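Local coordinates for formiminotetrahydrofolate cyclodeaminase (Thermotoga maritima, PDB 1O5H), which probably catalyses cyclodeamination of formiminotetrahydrofolate to methenyltetrahydrofolate, releasing ammonia, in folate one-carbon metabolism, at residues Pro121-Ile125 with Glu164-Val168. Sequence-based numbering, arbitrary orientation.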
# COMPACT_ATOMS: atom_id res chain seq x y z
N PRO A 121 14.44 -7.01 1.56
CA PRO A 121 13.76 -5.70 1.43
C PRO A 121 14.58 -4.75 0.58
O PRO A 121 14.01 -4.00 -0.21
CB PRO A 121 13.62 -5.20 2.87
CG PRO A 121 14.49 -6.07 3.73
CD PRO A 121 14.78 -7.31 2.96
N MSE A 122 15.90 -4.81 0.69
CA MSE A 122 16.76 -4.03 -0.18
C MSE A 122 16.35 -4.25 -1.63
O MSE A 122 16.15 -3.29 -2.38
CB MSE A 122 18.22 -4.42 0.05
CG MSE A 122 19.24 -3.43 -0.49
SE MSE A 122 18.90 -1.50 -0.18
CE MSE A 122 18.98 -1.48 1.62
N ASP A 123 16.20 -5.51 -2.02
CA ASP A 123 15.80 -5.84 -3.38
C ASP A 123 14.43 -5.29 -3.71
O ASP A 123 14.26 -4.69 -4.77
CB ASP A 123 15.92 -7.34 -3.65
CG ASP A 123 17.38 -7.77 -3.78
OD1 ASP A 123 18.23 -6.86 -3.94
OD2 ASP A 123 17.78 -8.96 -3.72
N VAL A 124 13.49 -5.41 -2.78
CA VAL A 124 12.17 -4.84 -2.98
C VAL A 124 12.30 -3.37 -3.29
O VAL A 124 11.67 -2.87 -4.23
CB VAL A 124 11.25 -5.00 -1.76
CG1 VAL A 124 9.95 -4.29 -2.01
CG2 VAL A 124 10.98 -6.46 -1.49
N ILE A 125 13.12 -2.67 -2.52
CA ILE A 125 13.33 -1.25 -2.75
C ILE A 125 13.87 -0.95 -4.14
O ILE A 125 13.52 0.03 -4.78
CB ILE A 125 14.28 -0.67 -1.71
CG1 ILE A 125 13.59 -0.57 -0.36
CG2 ILE A 125 14.74 0.70 -2.14
CD1 ILE A 125 14.50 -0.20 0.77
N GLU A 164 9.81 -1.10 3.45
CA GLU A 164 11.00 -1.90 3.28
C GLU A 164 12.24 -1.28 3.91
O GLU A 164 13.09 -2.02 4.40
CB GLU A 164 11.21 -2.15 1.81
CG GLU A 164 9.97 -2.75 1.19
CD GLU A 164 9.64 -4.13 1.70
OE1 GLU A 164 10.46 -4.71 2.45
OE2 GLU A 164 8.57 -4.66 1.35
N LYS A 165 12.33 0.04 3.93
CA LYS A 165 13.44 0.71 4.58
C LYS A 165 13.47 0.29 6.03
O LYS A 165 14.55 -0.12 6.54
CB LYS A 165 13.29 2.21 4.53
CG LYS A 165 14.40 2.95 5.21
CD LYS A 165 14.15 4.45 5.16
CE LYS A 165 15.35 5.19 5.71
NZ LYS A 165 15.05 6.62 5.68
N VAL A 166 12.32 0.36 6.70
CA VAL A 166 12.30 -0.12 8.07
C VAL A 166 12.80 -1.57 8.16
O VAL A 166 13.61 -1.92 9.04
CB VAL A 166 10.93 0.08 8.73
CG1 VAL A 166 10.73 -0.90 9.91
CG2 VAL A 166 10.80 1.52 9.18
N ASN A 167 12.35 -2.42 7.24
CA ASN A 167 12.77 -3.80 7.30
C ASN A 167 14.25 -4.00 7.00
O ASN A 167 14.92 -4.80 7.66
CB ASN A 167 11.84 -4.68 6.48
CG ASN A 167 10.44 -4.73 7.08
OD1 ASN A 167 9.45 -4.59 6.37
ND2 ASN A 167 10.35 -4.89 8.39
N VAL A 168 14.79 -3.23 6.06
CA VAL A 168 16.25 -3.20 5.89
C VAL A 168 16.97 -2.81 7.19
O VAL A 168 17.90 -3.51 7.62
CB VAL A 168 16.68 -2.27 4.77
CG1 VAL A 168 18.17 -1.99 4.87
CG2 VAL A 168 16.37 -2.91 3.47
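The carboxylate of E164 turns one face to the methyls of V124. This is antiparallel helix packing in the all-helical cyclodeaminase fold, between helices 107-141 and 147-172. V124 CG1 lies 3.7 Å from E164 CD, and OE1 of E164 points toward CB of P121. The P121 ring sits between E164 and V168: OE1 approaches its CB from one side, while CG2 of V168 lies over the other face, 3.7 Å from CG of P121. N167 CB comes up beside the ring's CB and CG.

The axes of segments 121-125 and 164-168 come within 8.6 Å, at 150° between their N-to-C directions. The contact is buried. S41 of helix 36-56 touches both V124 and E164. K165 points away and forms a salt bridge with E192. N167 OD1 accepts a hydrogen bond from N152 of the second subunit.

The E164 chain bends at chi2 (-66°), which brings the carboxylate across V124, at about a right angle to its side chain. With an alanine here, V124 CG1 would probably lose the CG and carboxylate face it packs on, and P121 CB its OE1 neighbour. Selenomethionine M122 curls back at chi2 and chi3. Its CE thereby reaches V168, 3.4 Å from CG1 and 3.5 Å from CG2.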